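Local atomic coordinates of putative PLP-dependent aminotransferase (Bacillus cereus ATCC 10987, PDB entry 3JU7), a protein that probably acts as a pyridoxal-phosphate-dependent aminotransferase of the DegT/DnrJ/EryC1 family, transferring amino groups between substrates. Residues A[158-163]-A[181-186]. Residues are numbered along the deposited sequence; the frame is centred on the assembly and turned at random.
Sequences VVVDAA and GMIIYS
Two neighbouring parallel strands in the central sheet of the aminotransferase fold, 159-161 and 182-186, bring Asp161 and Ser186, towards their C-terminal side, to the pyridoxal-phosphate-modified lysine at position 191. Val159 pairs with Met182 (a selenomethionine), Val160 with Ile183 and Asp161 with Ile184, and the backbone bonds alternate: Val160 N gives its hydrogen to Met182 O at 2.8 Å, and Val160 O receives Ile184 N at 2.9 Å. Past the paired residues, Ala162 N still reaches Ile184 O, while Ala163 O takes Ser186 N at 2.9 Å. On the face shared by Val159, Asp161, Met182 and Ile184, Val159 CG1 lies 3.8 Å from Ile184 CG1; chi1 of Ile184, -48°, sets its CG1 anti to its own carbonyl carbon. Helix 62-73 covers this face, Asp161 and Ile184 touching Leu66 and Met182 touching Lys73. On the other face, Ile183 CG2 touches Ala162 CB at 3.7 Å and also sits over one face of the Tyr185 ring, towards its rim. The site illustrates how strand ends present polar groups: Asp161 OD2 bonds to Thr91 and to N1 of the modified lysine, while Ser186 OG bonds to His188 N and the cofactor phosphate. The second carboxylate oxygen, Asp161 OD1, accepts Ala163 N at 2.9 Å, closing an Asx turn that steadies the group.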
ATOM      1  N   VAL A 158      17.033 -10.826  -9.940  1.00 20.28           N
ATOM      2  CA  VAL A 158      17.243 -10.718  -8.503  1.00 19.70           C
ATOM      3  C   VAL A 158      16.644  -9.424  -7.971  1.00 20.89           C
ATOM      4  O   VAL A 158      16.861  -8.344  -8.526  1.00 20.71           O
ATOM      5  CB  VAL A 158      18.720 -10.674  -8.178  1.00 20.33           C
ATOM      6  CG1 VAL A 158      18.898 -10.479  -6.674  1.00 15.58           C
ATOM      7  CG2 VAL A 158      19.443 -11.902  -8.785  1.00 16.35           C
ATOM      8  N   VAL A 159      15.846  -9.560  -6.923  1.00 22.07           N
ATOM      9  CA  VAL A 159      15.293  -8.443  -6.215  1.00 20.23           C
ATOM     10  C   VAL A 159      15.734  -8.685  -4.788  1.00 21.81           C
ATOM     11  O   VAL A 159      15.362  -9.716  -4.141  1.00 21.67           O
ATOM     12  CB  VAL A 159      13.752  -8.370  -6.296  1.00 23.42           C
ATOM     13  CG1 VAL A 159      13.241  -7.395  -5.244  1.00 17.21           C
ATOM     14  CG2 VAL A 159      13.263  -7.984  -7.716  1.00 19.04           C
ATOM     15  N   VAL A 160      16.509  -7.731  -4.289  1.00 20.62           N
ATOM     16  CA  VAL A 160      17.121  -7.845  -2.951  1.00 22.84           C
ATOM     17  C   VAL A 160      16.252  -7.160  -1.910  1.00 23.60           C
ATOM     18  O   VAL A 160      15.965  -5.950  -2.040  1.00 24.02           O
ATOM     19  CB  VAL A 160      18.509  -7.195  -2.932  1.00 19.79           C
ATOM     20  CG1 VAL A 160      19.081  -7.162  -1.501  1.00 18.12           C
ATOM     21  CG2 VAL A 160      19.446  -7.910  -3.927  1.00 23.50           C
ATOM     22  N   ASP A 161      15.772  -7.945  -0.938  1.00 23.96           N
ATOM     23  CA  ASP A 161      15.115  -7.404   0.258  1.00 23.33           C
ATOM     24  C   ASP A 161      16.175  -6.879   1.236  1.00 22.69           C
ATOM     25  O   ASP A 161      16.826  -7.629   1.942  1.00 26.41           O
ATOM     26  CB  ASP A 161      14.238  -8.468   0.929  1.00 21.32           C
ATOM     27  CG  ASP A 161      13.428  -7.932   2.105  1.00 26.34           C
ATOM     28  OD1 ASP A 161      13.789  -6.884   2.681  1.00 26.71           O
ATOM     29  OD2 ASP A 161      12.435  -8.591   2.494  1.00 32.35           O
ATOM     30  N   ALA A 162      16.324  -5.567   1.258  1.00 23.37           N
ATOM     31  CA  ALA A 162      17.213  -4.864   2.154  1.00 21.78           C
ATOM     32  C   ALA A 162      16.348  -3.947   3.019  1.00 22.19           C
ATOM     33  O   ALA A 162      16.730  -2.818   3.301  1.00 23.69           O
ATOM     34  CB  ALA A 162      18.247  -4.051   1.334  1.00 20.91           C
ATOM     35  N   ALA A 163      15.169  -4.438   3.404  1.00 22.16           N
ATOM     36  CA  ALA A 163      14.164  -3.642   4.129  1.00 22.78           C
ATOM     37  C   ALA A 163      14.746  -2.817   5.259  1.00 22.15           C
ATOM     38  O   ALA A 163      14.447  -1.641   5.365  1.00 22.24           O
ATOM     39  CB  ALA A 163      13.008  -4.534   4.650  1.00 21.80           C
ATOM     40  N   GLY A 181      19.900  -5.426 -10.632  1.00 21.86           N
ATOM     41  CA  GLY A 181      18.563  -5.814 -10.216  1.00 22.31           C
ATOM     42  C   GLY A 181      17.885  -4.686  -9.471  1.00 23.02           C
ATOM     43  O   GLY A 181      18.159  -3.501  -9.707  1.00 19.25           O
HETATM   44  N   MSE A 182      16.996  -5.057  -8.561  1.00 22.51           N
HETATM   45  CA  MSE A 182      16.305  -4.075  -7.740  1.00 23.77           C
HETATM   46  C   MSE A 182      16.600  -4.323  -6.276  1.00 23.88           C
HETATM   47  O   MSE A 182      16.809  -5.469  -5.875  1.00 24.38           O
HETATM   48  CB  MSE A 182      14.810  -4.124  -8.007  1.00 24.72           C
HETATM   49  CG  MSE A 182      14.492  -3.319  -9.214  1.00 25.79           C
HETATM   50 SE   MSE A 182      12.719  -3.323  -9.905  0.75 17.50          SE
HETATM   51  CE  MSE A 182      12.994  -1.607 -10.769  1.00 28.34           C
ATOM     52  N   ILE A 183      16.672  -3.229  -5.520  1.00 20.86           N
ATOM     53  CA  ILE A 183      16.828  -3.265  -4.067  1.00 22.85           C
ATOM     54  C   ILE A 183      15.622  -2.570  -3.428  1.00 23.11           C
ATOM     55  O   ILE A 183      15.260  -1.453  -3.803  1.00 23.89           O
ATOM     56  CB  ILE A 183      18.163  -2.617  -3.628  1.00 21.72           C
ATOM     57  CG1 ILE A 183      19.289  -3.163  -4.546  1.00 30.13           C
ATOM     58  CG2 ILE A 183      18.387  -2.853  -2.177  1.00 18.75           C
ATOM     59  CD1 ILE A 183      20.596  -3.443  -3.963  1.00 30.16           C
ATOM     60  N   ILE A 184      14.991  -3.264  -2.491  1.00 22.85           N
ATOM     61  CA  ILE A 184      13.877  -2.748  -1.723  1.00 23.28           C
ATOM     62  C   ILE A 184      14.324  -2.384  -0.295  1.00 25.21           C
ATOM     63  O   ILE A 184      15.010  -3.133   0.368  1.00 23.92           O
ATOM     64  CB  ILE A 184      12.729  -3.780  -1.608  1.00 23.60           C
ATOM     65  CG1 ILE A 184      12.364  -4.409  -2.984  1.00 27.77           C
ATOM     66  CG2 ILE A 184      11.540  -3.136  -0.951  1.00 22.06           C
ATOM     67  CD1 ILE A 184      12.458  -3.458  -4.210  1.00 29.00           C
ATOM     68  N   TYR A 185      13.948  -1.191   0.143  1.00 26.15           N
ATOM     69  CA  TYR A 185      14.240  -0.717   1.457  1.00 24.55           C
ATOM     70  C   TYR A 185      12.946  -0.225   2.067  1.00 23.81           C
ATOM     71  O   TYR A 185      12.030   0.249   1.356  1.00 24.13           O
ATOM     72  CB  TYR A 185      15.199   0.491   1.445  1.00 22.34           C
ATOM     73  CG  TYR A 185      16.480   0.374   0.686  1.00 22.56           C
ATOM     74  CD1 TYR A 185      17.661  -0.056   1.294  1.00 26.45           C
ATOM     75  CD2 TYR A 185      16.559   0.837  -0.634  1.00 25.99           C
ATOM     76  CE1 TYR A 185      18.906  -0.126   0.546  1.00 23.61           C
ATOM     77  CE2 TYR A 185      17.749   0.779  -1.362  1.00 25.77           C
ATOM     78  CZ  TYR A 185      18.930   0.293  -0.789  1.00 31.44           C
ATOM     79  OH  TYR A 185      20.110   0.295  -1.575  1.00 31.49           O
ATOM     80  N   SER A 186      12.912  -0.251   3.389  1.00 24.01           N
ATOM     81  CA  SER A 186      11.750   0.178   4.149  1.00 24.72           C
ATOM     82  C   SER A 186      12.009   1.466   4.926  1.00 23.53           C
ATOM     83  O   SER A 186      13.108   1.687   5.415  1.00 24.20           O
ATOM     84  CB  SER A 186      11.310  -0.931   5.108  1.00 23.82           C
ATOM     85  OG  SER A 186      10.207  -0.508   5.884  1.00 19.15           O
TER
HETATM   86  O   HOH W   1      15.748   0.830   5.872  1.00 25.55           O